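Local coordinates for protein beta-galactosidase (Bacillus circulans, PDB 4MAD) that probably hydrolyses terminal non-reducing beta-D-galactose residues in beta-D-galactosides, as a glycoside hydrolase of family 35, at residues 41-45 against 288-293; 50-55 against 319-323; 361-365 against 502-508; 406-411 against 480-484; 415-420 against 431-436. All blocks are in the same frame, centred on the assembly; numbering follows the deposited sequence.

Contact 1 (41-45 against 288-293); sequences FRTVP and HGGTNF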
# COMPACT_ATOMS: atom_id res chain seq x y z
N PHE A 41 -3.22 -4.25 -7.76
CA PHE A 41 -1.95 -3.53 -7.62
C PHE A 41 -1.03 -4.20 -6.65
O PHE A 41 0.05 -3.75 -6.44
CB PHE A 41 -2.15 -2.08 -7.30
CG PHE A 41 -3.18 -1.79 -6.22
CD1 PHE A 41 -2.80 -1.71 -4.92
CD2 PHE A 41 -4.50 -1.60 -6.52
CE1 PHE A 41 -3.68 -1.38 -3.99
CE2 PHE A 41 -5.38 -1.31 -5.57
CZ PHE A 41 -4.96 -1.21 -4.31
N ARG A 42 -1.50 -5.28 -6.10
CA ARG A 42 -0.76 -6.02 -5.10
C ARG A 42 -0.25 -7.42 -5.53
O ARG A 42 0.34 -8.07 -4.76
CB ARG A 42 -1.53 -6.07 -3.81
CG ARG A 42 -1.44 -4.78 -3.05
CD ARG A 42 -2.32 -4.72 -1.83
NE ARG A 42 -1.82 -3.83 -0.81
CZ ARG A 42 -2.55 -2.97 -0.10
NH1 ARG A 42 -3.83 -2.90 -0.28
NH2 ARG A 42 -1.96 -2.23 0.82
N THR A 43 -0.51 -7.82 -6.77
CA THR A 43 0.00 -9.07 -7.31
C THR A 43 0.50 -8.83 -8.73
O THR A 43 -0.08 -8.12 -9.43
CB THR A 43 -1.08 -10.14 -7.25
OG1 THR A 43 -1.35 -10.44 -5.89
CG2 THR A 43 -0.65 -11.37 -8.00
N VAL A 44 1.60 -9.43 -9.13
CA VAL A 44 2.07 -9.20 -10.50
C VAL A 44 1.05 -9.74 -11.50
O VAL A 44 0.44 -10.72 -11.24
CB VAL A 44 3.44 -9.89 -10.79
CG1 VAL A 44 4.54 -9.20 -10.03
CG2 VAL A 44 3.38 -11.35 -10.47
N PRO A 45 0.92 -9.11 -12.66
CA PRO A 45 -0.15 -9.47 -13.59
C PRO A 45 -0.13 -10.90 -14.10
O PRO A 45 -1.14 -11.48 -14.34
CB PRO A 45 0.03 -8.48 -14.74
CG PRO A 45 1.14 -7.71 -14.45
CD PRO A 45 1.59 -7.89 -13.08
N HIS A 288 -7.26 -12.53 -1.07
CA HIS A 288 -5.86 -12.52 -1.39
C HIS A 288 -5.26 -11.12 -1.17
O HIS A 288 -5.69 -10.19 -1.74
CB HIS A 288 -5.66 -12.94 -2.82
CG HIS A 288 -4.23 -12.92 -3.25
ND1 HIS A 288 -3.29 -13.75 -2.68
CD2 HIS A 288 -3.56 -12.12 -4.10
CE1 HIS A 288 -2.12 -13.47 -3.20
NE2 HIS A 288 -2.27 -12.53 -4.10
N GLY A 289 -4.27 -11.03 -0.30
CA GLY A 289 -3.61 -9.80 0.02
C GLY A 289 -2.39 -9.36 -0.77
O GLY A 289 -2.27 -8.28 -1.21
N GLY A 290 -1.50 -10.31 -0.95
CA GLY A 290 -0.33 -10.07 -1.77
C GLY A 290 0.69 -9.19 -1.12
O GLY A 290 0.94 -9.40 0.01
N THR A 291 1.26 -8.23 -1.86
CA THR A 291 2.42 -7.48 -1.46
C THR A 291 2.35 -5.98 -1.73
O THR A 291 1.87 -5.61 -2.75
CB THR A 291 3.69 -8.06 -2.17
OG1 THR A 291 3.61 -9.49 -2.21
CG2 THR A 291 4.92 -7.55 -1.48
N ASN A 292 2.87 -5.18 -0.79
CA ASN A 292 3.19 -3.78 -1.00
C ASN A 292 4.60 -3.68 -1.62
O ASN A 292 5.55 -3.58 -0.96
CB ASN A 292 3.12 -2.97 0.29
CG ASN A 292 1.81 -3.16 1.02
OD1 ASN A 292 0.79 -3.11 0.42
ND2 ASN A 292 1.87 -3.28 2.31
N PHE A 293 4.65 -3.75 -2.93
CA PHE A 293 5.91 -3.70 -3.62
C PHE A 293 6.45 -2.24 -3.51
O PHE A 293 5.76 -1.36 -3.17
CB PHE A 293 5.78 -4.14 -5.11
CG PHE A 293 5.47 -5.61 -5.32
CD1 PHE A 293 6.35 -6.60 -4.98
CD2 PHE A 293 4.31 -5.99 -5.93
CE1 PHE A 293 6.04 -7.88 -5.19
CE2 PHE A 293 4.04 -7.27 -6.12
CZ PHE A 293 4.90 -8.20 -5.74
O HOH W 1 2.14 -3.56 -4.52
O HOH W 2 2.10 -10.29 -4.51
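Arg42 carries most of this contact, with Phe293 and Thr43 next. It sits just after the first strand of the (beta/alpha)8 barrel, and segment 288-293 follows the eighth, so the pairing joins the loops that follow the barrel's neighbouring first and last strands. Main chain comes first: Thr291 N donates to Arg42 O at 3.0 Å, nearly straight. The arginine side chain then runs alongside the other segment and grips one oxygen with two nitrogens, NE of Arg42 lying 3.0 Å and NH2 2.9 Å from Asn292 OD1. Further out, its guanidinium makes a cation-pi contact with Tyr313 and reaches Ala111 O. Thr43 OG1 and His288 NE2 share a hydrogen bond of 2.9 Å, near the imidazole plane. Between these anchors runs Gly290, with positive phi; a CB there would clash with Arg42 O. The Phe293 ring swings back so that its CE2 is 4.0 Å from Arg42 O and 4.4 Å from Val44 CG1. Two waters finish the seam: water 1 joins Phe41 O, Thr291 O and Phe293 N, and water 2 joins Arg42 O to Thr291 OG1, which also bonds Glu321. The Arg42 side chain lies about 10 Å from that of Glu247, the predicted nucleophile. Directed hydrogen bonds among buried groups, with apolar side chains meeting only at Phe293 and Val44, tie the two loops together close to the probable catalytic centre.

Contact 2 (50-55 against 319-323); sequences DRLLKL and LTESG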
# COMPACT_ATOMS: atom_id res chain seq x y z
N ASP A 50 -4.25 -16.83 -11.74
CA ASP A 50 -4.08 -17.88 -10.78
C ASP A 50 -4.86 -17.55 -9.52
O ASP A 50 -5.58 -18.35 -9.02
CB ASP A 50 -2.62 -18.01 -10.40
CG ASP A 50 -2.38 -19.05 -9.32
OD1 ASP A 50 -2.44 -20.22 -9.63
OD2 ASP A 50 -2.17 -18.70 -8.16
N ARG A 51 -4.70 -16.33 -9.02
CA ARG A 51 -5.37 -15.98 -7.81
C ARG A 51 -6.87 -15.96 -7.96
O ARG A 51 -7.56 -16.40 -7.12
CB ARG A 51 -4.86 -14.69 -7.23
CG ARG A 51 -3.37 -14.53 -7.33
CD ARG A 51 -2.60 -15.30 -6.29
NE ARG A 51 -1.24 -14.83 -6.14
CZ ARG A 51 -0.18 -15.41 -6.68
NH1 ARG A 51 -0.32 -16.48 -7.41
NH2 ARG A 51 1.02 -14.93 -6.51
N LEU A 52 -7.33 -15.40 -9.06
CA LEU A 52 -8.75 -15.34 -9.31
C LEU A 52 -9.38 -16.73 -9.42
O LEU A 52 -10.40 -16.93 -8.92
CB LEU A 52 -9.07 -14.51 -10.55
CG LEU A 52 -8.70 -13.06 -10.36
CD1 LEU A 52 -8.58 -12.29 -11.59
CD2 LEU A 52 -9.67 -12.44 -9.42
N LEU A 53 -8.69 -17.66 -10.05
CA LEU A 53 -9.17 -19.01 -10.18
C LEU A 53 -9.33 -19.63 -8.81
O LEU A 53 -10.26 -20.36 -8.57
CB LEU A 53 -8.16 -19.81 -10.99
CG LEU A 53 -8.21 -19.62 -12.48
CD1 LEU A 53 -7.11 -20.24 -13.13
CD2 LEU A 53 -9.45 -20.09 -13.05
N LYS A 54 -8.39 -19.31 -7.94
CA LYS A 54 -8.45 -19.78 -6.56
C LYS A 54 -9.66 -19.23 -5.78
O LYS A 54 -10.33 -19.92 -5.08
CB LYS A 54 -7.15 -19.52 -5.82
CG LYS A 54 -6.03 -20.44 -6.25
CD LYS A 54 -4.62 -19.99 -5.98
CE LYS A 54 -3.65 -21.06 -6.24
NZ LYS A 54 -2.28 -20.71 -6.23
N LEU A 55 -9.95 -17.97 -5.94
CA LEU A 55 -11.10 -17.41 -5.28
C LEU A 55 -12.39 -18.05 -5.81
O LEU A 55 -13.24 -18.41 -5.07
CB LEU A 55 -11.14 -15.91 -5.46
CG LEU A 55 -9.93 -15.10 -5.00
CD1 LEU A 55 -10.26 -13.64 -5.06
CD2 LEU A 55 -9.50 -15.48 -3.66
N LEU A 319 -5.59 -16.82 0.70
CA LEU A 319 -4.35 -17.17 0.01
C LEU A 319 -3.20 -16.49 0.67
O LEU A 319 -3.36 -15.44 1.16
CB LEU A 319 -4.36 -16.71 -1.43
CG LEU A 319 -5.57 -17.13 -2.23
CD1 LEU A 319 -5.37 -16.78 -3.63
CD2 LEU A 319 -5.83 -18.54 -2.06
N THR A 320 -2.04 -17.10 0.69
CA THR A 320 -0.86 -16.52 1.33
C THR A 320 -0.34 -15.42 0.42
O THR A 320 -0.79 -15.28 -0.66
CB THR A 320 0.26 -17.50 1.51
OG1 THR A 320 0.74 -17.87 0.25
CG2 THR A 320 -0.17 -18.72 2.27
N GLU A 321 0.68 -14.71 0.86
CA GLU A 321 1.20 -13.58 0.04
C GLU A 321 1.60 -14.07 -1.32
O GLU A 321 1.36 -13.44 -2.27
CB GLU A 321 2.41 -12.93 0.68
CG GLU A 321 3.15 -11.92 -0.23
CD GLU A 321 4.27 -11.15 0.49
OE1 GLU A 321 4.55 -11.55 1.62
OE2 GLU A 321 4.82 -10.19 -0.06
N SER A 322 2.18 -15.26 -1.38
CA SER A 322 2.57 -15.85 -2.65
C SER A 322 1.51 -16.63 -3.37
O SER A 322 1.77 -17.18 -4.40
CB SER A 322 3.78 -16.72 -2.50
OG SER A 322 3.52 -17.74 -1.63
N GLY A 323 0.31 -16.65 -2.83
CA GLY A 323 -0.81 -17.24 -3.48
C GLY A 323 -1.20 -18.65 -3.08
O GLY A 323 -2.01 -19.20 -3.72
O HOH W 3 0.66 -12.79 -4.72
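Gly323 presses its bare CA against the face of an arginine: Arg51 NE is 3.6 Å from Gly323 CA, and a side chain on this residue would run into the guanidinium carbon. Phi of 99° also puts the glycine where a CB would jam against the preceding carbonyl. It ends a type I beta turn that starts at Thr320, closed by Gly323 N to Thr320 O at 2.8 Å. Facing the turn, one side of helix 48-58 carries a small salt-bridge network. Asp50 OD2 takes Lys54 NZ at 2.8 Å and Arg51 NH1 at 3.0 Å, and the same lysine also donates across the gap, NZ of Lys54 to Gly323 O at 2.9 Å. This is the first helix of the (beta/alpha)8 barrel, following strand 34-38, while segment 319-323 leads into helix 327-339, so the contact joins the start of the barrel's helical layer to the chain that follows its last strand. Water 3 adds a bridge, accepting from Arg51 NH2 at 2.8 Å and donating to Glu321 O at 2.6 Å. Beside the charged groups, Leu319 makes the apolar part of the contact: its CD1 is 3.9 Å from Lys54 CB, 4.1 Å from Arg51 CD and 4.3 Å from Leu55 CD2. Tyr560, from strand 558-561 of a beta domain, touches Arg51, Glu321 and Ser322.

Contact 3 (361-365 against 502-508); sequences FTEHA and EFTADEV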
# COMPACT_ATOMS: atom_id res chain seq x y z
N PHE A 361 27.88 -10.58 -2.48
CA PHE A 361 27.92 -9.26 -3.02
C PHE A 361 29.39 -8.93 -3.24
O PHE A 361 30.09 -8.73 -2.33
CB PHE A 361 27.25 -8.26 -2.10
CG PHE A 361 25.76 -8.43 -1.99
CD1 PHE A 361 24.97 -8.49 -3.08
CD2 PHE A 361 25.18 -8.53 -0.79
CE1 PHE A 361 23.65 -8.66 -2.95
CE2 PHE A 361 23.87 -8.68 -0.67
CZ PHE A 361 23.11 -8.75 -1.74
N THR A 362 29.80 -8.89 -4.51
CA THR A 362 31.20 -8.60 -4.84
C THR A 362 31.41 -7.13 -5.16
O THR A 362 32.54 -6.63 -5.12
CB THR A 362 31.67 -9.45 -6.04
OG1 THR A 362 30.96 -9.05 -7.22
CG2 THR A 362 31.42 -10.93 -5.78
N GLU A 363 30.33 -6.42 -5.47
CA GLU A 363 30.41 -5.01 -5.81
C GLU A 363 29.63 -4.15 -4.82
O GLU A 363 28.60 -4.58 -4.29
CB GLU A 363 29.91 -4.76 -7.23
CG GLU A 363 30.36 -5.80 -8.24
CD GLU A 363 30.22 -5.33 -9.67
OE1 GLU A 363 31.13 -4.63 -10.17
OE2 GLU A 363 29.19 -5.65 -10.31
N HIS A 364 30.11 -2.94 -4.57
CA HIS A 364 29.46 -2.04 -3.67
C HIS A 364 29.58 -0.54 -4.10
O HIS A 364 30.51 -0.13 -4.73
CB HIS A 364 30.06 -2.17 -2.30
CG HIS A 364 30.46 -3.55 -1.91
ND1 HIS A 364 29.61 -4.41 -1.28
CD2 HIS A 364 31.66 -4.17 -1.97
CE1 HIS A 364 30.25 -5.53 -1.02
NE2 HIS A 364 31.49 -5.42 -1.44
N ALA A 365 28.59 0.25 -3.74
CA ALA A 365 28.67 1.67 -3.96
C ALA A 365 27.99 2.44 -2.86
O ALA A 365 26.88 2.18 -2.55
CB ALA A 365 28.09 2.01 -5.25
N GLU A 502 27.72 2.77 -10.59
CA GLU A 502 28.93 2.00 -10.81
C GLU A 502 29.44 1.56 -9.46
O GLU A 502 29.19 2.19 -8.48
CB GLU A 502 30.00 2.80 -11.54
CG GLU A 502 29.59 3.34 -12.88
CD GLU A 502 29.58 2.29 -14.00
OE1 GLU A 502 30.08 1.23 -13.77
OE2 GLU A 502 29.12 2.56 -15.12
N PHE A 503 30.20 0.49 -9.44
CA PHE A 503 30.57 -0.19 -8.23
C PHE A 503 32.04 -0.55 -8.20
O PHE A 503 32.58 -0.85 -9.19
CB PHE A 503 29.80 -1.52 -8.13
CG PHE A 503 28.32 -1.39 -8.08
CD1 PHE A 503 27.65 -1.43 -6.90
CD2 PHE A 503 27.60 -1.25 -9.21
CE1 PHE A 503 26.31 -1.30 -6.87
CE2 PHE A 503 26.22 -1.15 -9.15
CZ PHE A 503 25.60 -1.17 -7.99
N THR A 504 32.62 -0.62 -7.02
CA THR A 504 33.94 -1.21 -6.75
C THR A 504 33.84 -2.26 -5.66
O THR A 504 32.83 -2.42 -5.07
CB THR A 504 34.99 -0.29 -6.12
OG1 THR A 504 34.58 1.04 -6.10
CG2 THR A 504 36.29 -0.47 -6.78
N ALA A 505 34.94 -2.95 -5.39
CA ALA A 505 35.08 -3.95 -4.35
C ALA A 505 35.68 -3.31 -3.13
O ALA A 505 36.20 -3.97 -2.26
CB ALA A 505 36.02 -5.00 -4.76
N ASP A 506 35.54 -2.01 -3.04
CA ASP A 506 36.33 -1.20 -2.17
C ASP A 506 35.67 -1.24 -0.83
O ASP A 506 34.84 -2.03 -0.59
CB ASP A 506 36.34 0.22 -2.67
CG ASP A 506 37.69 0.65 -3.27
OD1 ASP A 506 38.45 -0.23 -3.65
OD2 ASP A 506 37.96 1.86 -3.39
N GLU A 507 36.05 -0.30 0.00
CA GLU A 507 35.67 -0.17 1.41
C GLU A 507 34.16 -0.02 1.49
O GLU A 507 33.58 0.51 0.59
CB GLU A 507 36.38 1.10 1.98
CG GLU A 507 35.67 1.86 3.12
CD GLU A 507 36.06 3.36 3.27
OE1 GLU A 507 36.64 3.74 4.29
OE2 GLU A 507 35.75 4.16 2.36
N VAL A 508 33.59 -0.46 2.61
CA VAL A 508 32.18 -0.22 2.94
C VAL A 508 32.11 0.23 4.40
O VAL A 508 32.73 -0.37 5.27
CB VAL A 508 31.34 -1.49 2.75
CG1 VAL A 508 30.11 -1.44 3.65
CG2 VAL A 508 30.94 -1.65 1.29
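The His364 ring lies under Val508, whose CG2 sits 4.1 Å from the ring centroid and over its face, a CH-pi contact. The two segments belong to the antiparallel beta domain built round strand 357-366: segment 361-365 lies on that strand, and segment 502-508 is the irregular approach to its neighbour, strand 514-522. They make a single antiparallel bridge, a hydrogen-bonded pair of His364 with Thr504. His364 N gives a hydrogen bond to Thr504 O at 2.8 Å, and Thr504 N returns one to His364 O at 3.2 Å. From there segment 502-508 curves round the histidine, so that Ala505 CA comes to the edge of the imidazole before Val508 reaches its face. The polar end of this ring is engaged elsewhere, ND1 bonding His516 on strand 514-522. On the other flank of the bridge Phe503 points toward strand 357-366 and packs beside Glu363 and Ala365, and its ring also touches Phe515 and Lys517. Much of this is at the surface, away from the active site and the ligand pockets, and the bridge joins the incoming chain to strand 357-366 before it enters strand 514-522. Closest among the side chains are the two CB atoms of Glu363 and Phe503, 3.4 Å apart.

Contact 4 (406-411 against 480-484); sequences YGKQAL and LGNQF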
# COMPACT_ATOMS: atom_id res chain seq x y z
N TYR A 406 30.70 26.59 15.41
CA TYR A 406 29.66 26.73 16.40
C TYR A 406 29.94 26.02 17.72
O TYR A 406 29.33 26.32 18.69
CB TYR A 406 28.32 26.28 15.86
CG TYR A 406 27.67 27.13 14.81
CD1 TYR A 406 26.33 27.22 14.73
CD2 TYR A 406 28.39 27.88 13.95
CE1 TYR A 406 25.72 27.96 13.81
CE2 TYR A 406 27.79 28.66 13.03
CZ TYR A 406 26.45 28.70 12.95
OH TYR A 406 25.78 29.43 12.03
N GLY A 407 30.81 25.04 17.71
CA GLY A 407 30.97 24.22 18.89
C GLY A 407 29.84 23.23 19.14
O GLY A 407 29.22 22.77 18.25
N LYS A 408 29.62 22.85 20.36
CA LYS A 408 28.62 21.88 20.65
C LYS A 408 27.25 22.51 20.47
O LYS A 408 26.97 23.54 21.05
CB LYS A 408 28.81 21.44 22.07
CG LYS A 408 27.68 20.71 22.66
CD LYS A 408 27.93 20.51 24.09
CE LYS A 408 28.05 19.07 24.38
NZ LYS A 408 29.42 18.60 24.12
N GLN A 409 26.43 21.88 19.64
CA GLN A 409 25.09 22.34 19.36
C GLN A 409 24.07 21.22 19.35
O GLN A 409 24.40 20.14 19.05
CB GLN A 409 25.03 23.01 18.00
CG GLN A 409 25.90 24.19 17.87
CD GLN A 409 25.36 25.37 18.64
OE1 GLN A 409 24.21 25.53 18.73
NE2 GLN A 409 26.23 26.18 19.17
N ALA A 410 22.84 21.53 19.65
CA ALA A 410 21.77 20.62 19.47
C ALA A 410 21.19 20.85 18.10
O ALA A 410 20.77 21.93 17.79
CB ALA A 410 20.74 20.83 20.46
N LEU A 411 21.21 19.81 17.30
CA LEU A 411 20.63 19.87 15.99
C LEU A 411 19.21 19.38 16.07
O LEU A 411 18.98 18.33 16.56
CB LEU A 411 21.37 18.96 15.04
CG LEU A 411 21.00 19.13 13.58
CD1 LEU A 411 22.21 19.20 12.80
CD2 LEU A 411 20.23 18.00 13.12
N LEU A 480 20.26 24.60 14.55
CA LEU A 480 21.22 24.37 15.59
C LEU A 480 20.82 25.32 16.71
O LEU A 480 20.80 26.49 16.53
CB LEU A 480 22.59 24.75 15.05
CG LEU A 480 23.11 23.90 13.90
CD1 LEU A 480 24.26 24.49 13.28
CD2 LEU A 480 23.40 22.49 14.28
N GLY A 481 20.47 24.80 17.86
CA GLY A 481 19.77 25.63 18.80
C GLY A 481 18.49 26.16 18.14
O GLY A 481 17.69 25.41 17.71
N ASN A 482 18.31 27.47 18.13
CA ASN A 482 17.17 28.06 17.47
C ASN A 482 17.50 28.56 16.09
O ASN A 482 16.65 29.06 15.42
CB ASN A 482 16.58 29.21 18.26
CG ASN A 482 15.99 28.76 19.55
OD1 ASN A 482 15.30 27.79 19.63
ND2 ASN A 482 16.28 29.49 20.57
N GLN A 483 18.76 28.41 15.70
CA GLN A 483 19.15 28.91 14.41
C GLN A 483 18.87 27.94 13.23
O GLN A 483 19.53 26.99 13.07
CB GLN A 483 20.60 29.36 14.41
CG GLN A 483 21.02 30.03 13.13
CD GLN A 483 22.52 30.09 13.01
OE1 GLN A 483 23.12 30.78 13.75
NE2 GLN A 483 23.10 29.37 12.11
N PHE A 484 17.92 28.32 12.41
CA PHE A 484 17.63 27.61 11.19
C PHE A 484 18.78 27.76 10.24
O PHE A 484 19.38 28.78 10.17
CB PHE A 484 16.39 28.20 10.53
CG PHE A 484 15.09 27.81 11.18
CD1 PHE A 484 14.76 26.51 11.31
CD2 PHE A 484 14.20 28.73 11.63
CE1 PHE A 484 13.59 26.14 11.86
CE2 PHE A 484 13.05 28.36 12.19
CZ PHE A 484 12.74 27.05 12.30
O HOH W 4 18.10 22.73 18.17
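In the four-stranded antiparallel sheet of the first all-beta domain, strand 409-417 runs beside strand 473-480, which ends here in a type II' turn from Leu480 to Gln483. The backbone bonds come first: Gly481 N donates to Ala410 O at 2.9 Å, just beyond the non-hydrogen-bonded pair Leu411 with Leu480. Water 4 backs this up, donating to Ala410 O at 2.8 Å and to Gly481 O at 2.7 Å. Gly481, with phi of 58°, takes the turn position that favours glycine. Apolar contacts centre on Leu480, which lies between two partners: CD2 of Leu480 meets Leu411 CD1 at 3.8 Å, and its CD1 meets Tyr406 CD1 at 3.7 Å. Tyr406 arrives from a classic beta bulge, where it and Gly407 both face Leu445 of strand 440-445. Side-chain hydrogen bonds complete the set: Gln409 NE2 holds Tyr406 O at 3.1 Å, and Gln483 NE2 donates almost in line to Tyr406 OH at 2.7 Å.

Contact 5 (415-420 against 431-436); sequences DIHDRG and IVERNR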
# COMPACT_ATOMS: atom_id res chain seq x y z
N ASP A 415 10.02 19.18 10.97
CA ASP A 415 10.04 17.92 11.66
C ASP A 415 10.54 16.81 10.71
O ASP A 415 10.55 16.98 9.55
CB ASP A 415 8.64 17.53 12.08
CG ASP A 415 8.11 18.30 13.27
OD1 ASP A 415 8.87 18.71 14.12
OD2 ASP A 415 6.92 18.48 13.37
N ILE A 416 10.93 15.68 11.25
CA ILE A 416 11.45 14.62 10.43
C ILE A 416 10.37 13.58 10.08
O ILE A 416 9.85 12.97 10.90
CB ILE A 416 12.65 13.95 11.08
CG1 ILE A 416 13.24 12.90 10.16
CG2 ILE A 416 12.30 13.39 12.38
CD1 ILE A 416 14.01 13.43 9.09
N HIS A 417 10.09 13.44 8.78
CA HIS A 417 9.08 12.57 8.30
C HIS A 417 9.70 11.64 7.26
O HIS A 417 9.70 11.98 6.11
CB HIS A 417 7.96 13.38 7.65
CG HIS A 417 7.04 14.05 8.62
ND1 HIS A 417 5.90 14.71 8.23
CD2 HIS A 417 7.08 14.13 9.96
CE1 HIS A 417 5.28 15.16 9.29
NE2 HIS A 417 5.98 14.84 10.35
N ASP A 418 10.22 10.50 7.67
CA ASP A 418 10.05 9.94 8.99
C ASP A 418 11.29 9.46 9.77
O ASP A 418 11.21 9.17 10.91
CB ASP A 418 9.07 8.82 8.86
CG ASP A 418 7.92 9.17 7.98
OD1 ASP A 418 7.20 10.05 8.37
OD2 ASP A 418 7.78 8.62 6.91
N ARG A 419 12.40 9.35 9.06
CA ARG A 419 13.65 8.89 9.62
C ARG A 419 14.81 9.50 8.86
O ARG A 419 14.77 9.62 7.67
CB ARG A 419 13.73 7.40 9.47
CG ARG A 419 14.66 6.73 10.40
CD ARG A 419 14.44 5.24 10.33
NE ARG A 419 15.28 4.47 11.23
CZ ARG A 419 16.47 3.97 10.92
NH1 ARG A 419 17.04 4.17 9.76
NH2 ARG A 419 17.11 3.26 11.80
N GLY A 420 15.84 9.85 9.57
CA GLY A 420 16.99 10.33 8.87
C GLY A 420 18.31 10.03 9.52
O GLY A 420 18.39 9.94 10.70
N ILE A 431 20.96 9.22 14.11
CA ILE A 431 19.68 9.24 13.44
C ILE A 431 18.68 10.09 14.19
O ILE A 431 18.73 10.17 15.37
CB ILE A 431 19.06 7.87 13.31
CG1 ILE A 431 18.92 7.27 14.66
CG2 ILE A 431 19.91 6.96 12.52
CD1 ILE A 431 18.68 5.80 14.60
N VAL A 432 17.82 10.73 13.44
CA VAL A 432 16.64 11.35 13.95
C VAL A 432 15.40 10.57 13.48
O VAL A 432 15.33 10.12 12.39
CB VAL A 432 16.52 12.80 13.51
CG1 VAL A 432 17.54 13.66 14.23
CG2 VAL A 432 16.72 12.91 12.08
N GLU A 433 14.43 10.45 14.36
CA GLU A 433 13.26 9.66 14.14
C GLU A 433 12.01 10.45 14.45
O GLU A 433 12.00 11.26 15.31
CB GLU A 433 13.31 8.42 15.01
CG GLU A 433 14.45 7.48 14.67
CD GLU A 433 14.17 6.03 15.06
OE1 GLU A 433 14.38 5.73 16.21
OE2 GLU A 433 13.77 5.19 14.21
N ARG A 434 10.95 10.15 13.73
CA ARG A 434 9.70 10.87 13.91
C ARG A 434 9.13 10.73 15.30
O ARG A 434 8.56 11.63 15.81
CB ARG A 434 8.65 10.41 12.88
CG ARG A 434 7.36 11.10 12.92
CD ARG A 434 6.61 11.00 11.63
NE ARG A 434 5.30 11.58 11.71
CZ ARG A 434 4.52 11.77 10.68
NH1 ARG A 434 4.90 11.39 9.49
NH2 ARG A 434 3.34 12.30 10.84
N ASN A 435 9.22 9.56 15.86
CA ASN A 435 8.59 9.25 17.12
C ASN A 435 9.49 9.63 18.25
O ASN A 435 10.56 9.13 18.43
CB ASN A 435 8.17 7.79 17.22
CG ASN A 435 7.16 7.41 16.16
OD1 ASN A 435 7.12 6.28 15.73
ND2 ASN A 435 6.40 8.36 15.75
N ARG A 436 9.00 10.58 18.99
CA ARG A 436 9.57 11.87 19.12
C ARG A 436 10.36 12.03 20.40
O ARG A 436 10.48 11.13 21.21
CB ARG A 436 8.50 12.96 18.90
CG ARG A 436 7.11 12.42 18.36
CD ARG A 436 6.14 13.52 17.86
NE ARG A 436 6.72 14.87 17.87
CZ ARG A 436 6.25 15.91 17.20
NH1 ARG A 436 5.17 15.80 16.48
NH2 ARG A 436 6.88 17.08 17.26
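Arg434 is doubly held: its NH1 makes a salt bridge with Asp418 OD1 at 2.9 Å, and its guanidinium lies flat on the His417 imidazole, centres 3.6 Å apart and planes at 8°. Each group has further partners, Asp418 with Lys472, Arg434 with Asp470, and His417 with the carbonyl of Tyr471. A weaker salt bridge runs from Arg419 NE to Glu433 OE2 at 3.4 Å, while Arg419 NH1 turns to His579. Next comes the backbone of an antiparallel beta hairpin, strands 419-424 and 427-433. Gly420 and Val432 form a hydrogen-bonded pair, Gly420 N to Val432 O and Val432 N to Gly420 O both 2.9 Å, and beyond the non-hydrogen-bonded pair Arg419 with Glu433, Arg434 N reaches Asp418 O at 3.0 Å. At Asp418, which follows a cis peptide, the chain leaves one strand for another through a classic beta bulge, with Asp418 and Arg419 both facing Glu457. Last comes the packing: Ile416 lies across the hairpin, CG1 4.0 Å from Val432 CG2, and CG2 of Ile416 is 3.6 Å from Glu433 C. A CB on Gly420 would be crowded by Ile416 CD1. Main-chain pairing thus sets the hairpin's register, and the charged cluster ties its end to the corner where the chain passes between two sheets of the first all-beta domain.

Overall arrangement
Contacts 1 and 2 are the buried pair: both join chain following the barrel's first strand to chain beyond its eighth, they touch through Thr291 OG1 and Glu321 OE2 (2.6 Å), and their segments alternate in sequence. Both rely on polar side chains and bridging waters, with glycines at tight spots. Contacts 4 and 5, both partly buried, share strand 409-417 of the first all-beta domain, contact 5 nested within the loop closed by contact 4, centres about 17 Å apart; contact 4 leans on leucines and a tyrosine, contact 5 on charge. Contact 3, the surface one, belongs to another beta sheet, and the loop it closes contains both. There a single beta bridge and the packing of His364 and Phe503 make the contact.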